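Local coordinates for protein integral membrane indolylacetylinositol arabinosyltransferase EmbC (Mycolicibacterium smegmatis, PDB 7BVE) that probably acts as a membrane-embedded arabinosyltransferase that polymerises arabinose into cell-wall arabinan, at residues A811-A819 / N826-G834. Residues are numbered along the deposited sequence; the frame is centred on the assembly and turned at random.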
ATOM      1  N   ALA A 811      24.988 -24.326 -35.459  1.00 57.57           N
ATOM      2  CA  ALA A 811      25.166 -24.872 -36.799  1.00 57.57           C
ATOM      3  C   ALA A 811      26.244 -24.105 -37.563  1.00 57.57           C
ATOM      4  O   ALA A 811      27.382 -24.011 -37.109  1.00 57.57           O
ATOM      5  CB  ALA A 811      23.847 -24.850 -37.560  1.00 57.57           C
ATOM      6  N   ALA A 812      25.882 -23.562 -38.724  1.00 57.05           N
ATOM      7  CA  ALA A 812      26.810 -22.816 -39.560  1.00 57.05           C
ATOM      8  C   ALA A 812      26.082 -21.638 -40.190  1.00 57.05           C
ATOM      9  O   ALA A 812      24.894 -21.734 -40.515  1.00 57.05           O
ATOM     10  CB  ALA A 812      27.421 -23.705 -40.650  1.00 57.05           C
ATOM     11  N   GLY A 813      26.798 -20.521 -40.356  1.00 49.75           N
ATOM     12  CA  GLY A 813      26.223 -19.304 -40.877  1.00 49.75           C
ATOM     13  C   GLY A 813      27.023 -18.752 -42.048  1.00 49.75           C
ATOM     14  O   GLY A 813      28.084 -19.269 -42.411  1.00 49.75           O
ATOM     15  N   ILE A 814      26.489 -17.680 -42.642  1.00 48.19           N
ATOM     16  CA  ILE A 814      27.175 -17.033 -43.752  1.00 48.19           C
ATOM     17  C   ILE A 814      28.331 -16.183 -43.239  1.00 48.19           C
ATOM     18  O   ILE A 814      29.259 -15.864 -43.991  1.00 48.19           O
ATOM     19  CB  ILE A 814      26.157 -16.226 -44.590  1.00 48.19           C
ATOM     20  CG1 ILE A 814      26.730 -15.834 -45.957  1.00 48.19           C
ATOM     21  CG2 ILE A 814      25.666 -14.998 -43.840  1.00 48.19           C
ATOM     22  CD1 ILE A 814      25.702 -15.297 -46.912  1.00 48.19           C
ATOM     23  N   ASN A 815      28.314 -15.839 -41.955  1.00 51.89           N
ATOM     24  CA  ASN A 815      29.418 -15.163 -41.298  1.00 51.89           C
ATOM     25  C   ASN A 815      30.223 -16.143 -40.445  1.00 51.89           C
ATOM     26  O   ASN A 815      31.114 -15.753 -39.687  1.00 51.89           O
ATOM     27  CB  ASN A 815      28.880 -14.018 -40.448  1.00 51.89           C
ATOM     28  CG  ASN A 815      29.928 -12.995 -40.117  1.00 51.89           C
ATOM     29  OD1 ASN A 815      31.043 -13.047 -40.632  1.00 51.89           O
ATOM     30  ND2 ASN A 815      29.598 -12.092 -39.214  1.00 51.89           N
ATOM     31  N   GLY A 816      29.924 -17.432 -40.566  1.00 52.91           N
ATOM     32  CA  GLY A 816      30.454 -18.389 -39.618  1.00 52.91           C
ATOM     33  C   GLY A 816      29.787 -18.322 -38.268  1.00 52.91           C
ATOM     34  O   GLY A 816      30.360 -18.779 -37.275  1.00 52.91           O
ATOM     35  N   SER A 817      28.579 -17.778 -38.205  1.00 55.68           N
ATOM     36  CA  SER A 817      27.870 -17.582 -36.954  1.00 55.68           C
ATOM     37  C   SER A 817      27.101 -18.839 -36.564  1.00 55.68           C
ATOM     38  O   SER A 817      26.710 -19.650 -37.406  1.00 55.68           O
ATOM     39  CB  SER A 817      26.910 -16.400 -37.062  1.00 55.68           C
ATOM     40  OG  SER A 817      26.217 -16.203 -35.844  1.00 55.68           O
ATOM     41  N   ARG A 818      26.887 -18.990 -35.256  1.00 59.28           N
ATOM     42  CA  ARG A 818      26.108 -20.099 -34.721  1.00 59.28           C
ATOM     43  C   ARG A 818      24.959 -19.606 -33.850  1.00 59.28           C
ATOM     44  O   ARG A 818      24.473 -20.350 -32.992  1.00 59.28           O
ATOM     45  CB  ARG A 818      27.002 -21.050 -33.924  1.00 59.28           C
ATOM     46  CG  ARG A 818      28.067 -21.743 -34.757  1.00 59.28           C
ATOM     47  CD  ARG A 818      28.922 -22.672 -33.912  1.00 59.28           C
ATOM     48  NE  ARG A 818      28.154 -23.803 -33.402  1.00 59.28           N
ATOM     49  CZ  ARG A 818      27.839 -23.973 -32.123  1.00 59.28           C
ATOM     50  NH1 ARG A 818      28.231 -23.085 -31.220  1.00 59.28           N
ATOM     51  NH2 ARG A 818      27.134 -25.031 -31.747  1.00 59.28           N
ATOM     52  N   ALA A 819      24.512 -18.374 -34.057  1.00 55.80           N
ATOM     53  CA  ALA A 819      23.541 -17.746 -33.178  1.00 55.80           C
ATOM     54  C   ALA A 819      22.117 -17.978 -33.669  1.00 55.80           C
ATOM     55  O   ALA A 819      21.872 -18.267 -34.843  1.00 55.80           O
ATOM     56  CB  ALA A 819      23.816 -16.250 -33.072  1.00 55.80           C
ATOM     57  N   ASN A 826      16.817 -15.657 -41.952  1.00 40.46           N
ATOM     58  CA  ASN A 826      17.534 -16.807 -42.484  1.00 40.46           C
ATOM     59  C   ASN A 826      19.003 -16.734 -42.080  1.00 40.46           C
ATOM     60  O   ASN A 826      19.679 -15.756 -42.430  1.00 40.46           O
ATOM     61  CB  ASN A 826      17.407 -16.829 -44.003  1.00 40.46           C
ATOM     62  CG  ASN A 826      17.772 -18.165 -44.604  1.00 40.46           C
ATOM     63  OD1 ASN A 826      18.085 -19.117 -43.894  1.00 40.46           O
ATOM     64  ND2 ASN A 826      17.739 -18.242 -45.927  1.00 40.46           N
ATOM     65  N   PRO A 827      19.535 -17.729 -41.357  1.00 42.66           N
ATOM     66  CA  PRO A 827      20.954 -17.675 -40.971  1.00 42.66           C
ATOM     67  C   PRO A 827      21.911 -17.849 -42.132  1.00 42.66           C
ATOM     68  O   PRO A 827      23.071 -17.431 -42.025  1.00 42.66           O
ATOM     69  CB  PRO A 827      21.089 -18.830 -39.972  1.00 42.66           C
ATOM     70  CG  PRO A 827      19.706 -19.101 -39.507  1.00 42.66           C
ATOM     71  CD  PRO A 827      18.839 -18.840 -40.692  1.00 42.66           C
ATOM     72  N   ALA A 828      21.467 -18.444 -43.237  1.00 42.59           N
ATOM     73  CA  ALA A 828      22.325 -18.643 -44.395  1.00 42.59           C
ATOM     74  C   ALA A 828      22.454 -17.403 -45.269  1.00 42.59           C
ATOM     75  O   ALA A 828      23.177 -17.450 -46.268  1.00 42.59           O
ATOM     76  CB  ALA A 828      21.801 -19.805 -45.239  1.00 42.59           C
ATOM     77  N   THR A 829      21.772 -16.303 -44.933  1.00 42.72           N
ATOM     78  CA  THR A 829      21.838 -15.110 -45.769  1.00 42.72           C
ATOM     79  C   THR A 829      22.096 -13.860 -44.928  1.00 42.72           C
ATOM     80  O   THR A 829      22.547 -12.840 -45.460  1.00 42.72           O
ATOM     81  CB  THR A 829      20.539 -14.973 -46.574  1.00 42.72           C
ATOM     82  OG1 THR A 829      20.167 -16.260 -47.078  1.00 42.72           O
ATOM     83  CG2 THR A 829      20.724 -14.059 -47.786  1.00 42.72           C
ATOM     84  N   THR A 830      21.889 -13.932 -43.619  1.00 38.28           N
ATOM     85  CA  THR A 830      22.021 -12.773 -42.738  1.00 38.28           C
ATOM     86  C   THR A 830      23.291 -12.891 -41.907  1.00 38.28           C
ATOM     87  O   THR A 830      23.381 -13.789 -41.044  1.00 38.28           O
ATOM     88  CB  THR A 830      20.792 -12.637 -41.842  1.00 38.28           C
ATOM     89  OG1 THR A 830      19.643 -12.369 -42.653  1.00 38.28           O
ATOM     90  CG2 THR A 830      20.964 -11.512 -40.843  1.00 38.28           C
ATOM     91  N   PRO A 831      24.288 -12.042 -42.136  1.00 36.79           N
ATOM     92  CA  PRO A 831      25.468 -12.039 -41.270  1.00 36.79           C
ATOM     93  C   PRO A 831      25.182 -11.368 -39.941  1.00 36.79           C
ATOM     94  O   PRO A 831      24.325 -10.495 -39.832  1.00 36.79           O
ATOM     95  CB  PRO A 831      26.492 -11.241 -42.078  1.00 36.79           C
ATOM     96  CG  PRO A 831      25.675 -10.356 -42.921  1.00 36.79           C
ATOM     97  CD  PRO A 831      24.447 -11.128 -43.276  1.00 36.79           C
ATOM     98  N   VAL A 832      25.907 -11.796 -38.917  1.00 36.41           N
ATOM     99  CA  VAL A 832      25.768 -11.255 -37.572  1.00 36.41           C
ATOM    100  C   VAL A 832      27.151 -10.871 -37.068  1.00 36.41           C
ATOM    101  O   VAL A 832      28.102 -11.650 -37.188  1.00 36.41           O
ATOM    102  CB  VAL A 832      25.105 -12.267 -36.610  1.00 36.41           C
ATOM    103  CG1 VAL A 832      25.024 -11.717 -35.200  1.00 36.41           C
ATOM    104  CG2 VAL A 832      23.726 -12.641 -37.084  1.00 36.41           C
ATOM    105  N   LEU A 833      27.269  -9.668 -36.529  1.00 35.09           N
ATOM    106  CA  LEU A 833      28.446  -9.244 -35.792  1.00 35.09           C
ATOM    107  C   LEU A 833      28.046  -9.008 -34.341  1.00 35.09           C
ATOM    108  O   LEU A 833      26.919  -9.282 -33.937  1.00 35.09           O
ATOM    109  CB  LEU A 833      29.081  -8.012 -36.433  1.00 35.09           C
ATOM    110  CG  LEU A 833      30.141  -8.244 -37.516  1.00 35.09           C
ATOM    111  CD1 LEU A 833      29.585  -8.810 -38.791  1.00 35.09           C
ATOM    112  CD2 LEU A 833      30.809  -6.945 -37.831  1.00 35.09           C
ATOM    113  N   GLY A 834      28.985  -8.513 -33.546  1.00 40.10           N
ATOM    114  CA  GLY A 834      28.722  -8.376 -32.126  1.00 40.10           C
ATOM    115  C   GLY A 834      29.814  -7.590 -31.441  1.00 40.10           C
ATOM    116  O   GLY A 834      30.811  -7.202 -32.055  1.00 40.10           O
TER
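Ile814 and Asn815, the central pair of a type I beta turn closed by Gly816 N to Gly813 O (3.2 Å), sit with their CA atoms 5.2 Å from that of Ala828 and 5.0 Å from that of Pro831, respectively. The contact illustrates how a tight turn can dock on a neighbouring loop: in the EmbC C-terminal domain it packs residues 811-819 against the loop leading to the short, weakly bonded strand 833-834, which pairs antiparallel with strand 939-940. A weak backbone bond runs from Ile814 N to Pro827 O (3.5 Å). The two branches of Ile814 divide the loop between them. Ile814 CD1 reaches Ala828 O at 3.4 Å, carried there by CG1 lying trans to the backbone N (chi1 -165°), while Ile814 CG2 lies alongside the Thr830-Pro831 peptide, 4.1 Å from Pro831 CD. Asn815 lays its CB against Pro831 CB, and its side chain crosses that of Leu833 roughly at a right angle. Ser817 OG, beside Val832 CB, accepts from Ala819 N in an ST turn and is also hydrogen-bonded to Pro768 O. At the strand entrance, Asn815 ND2 donates to Val832 O (2.6 Å), approaching from above the carbonyl plane, about 50° out of it.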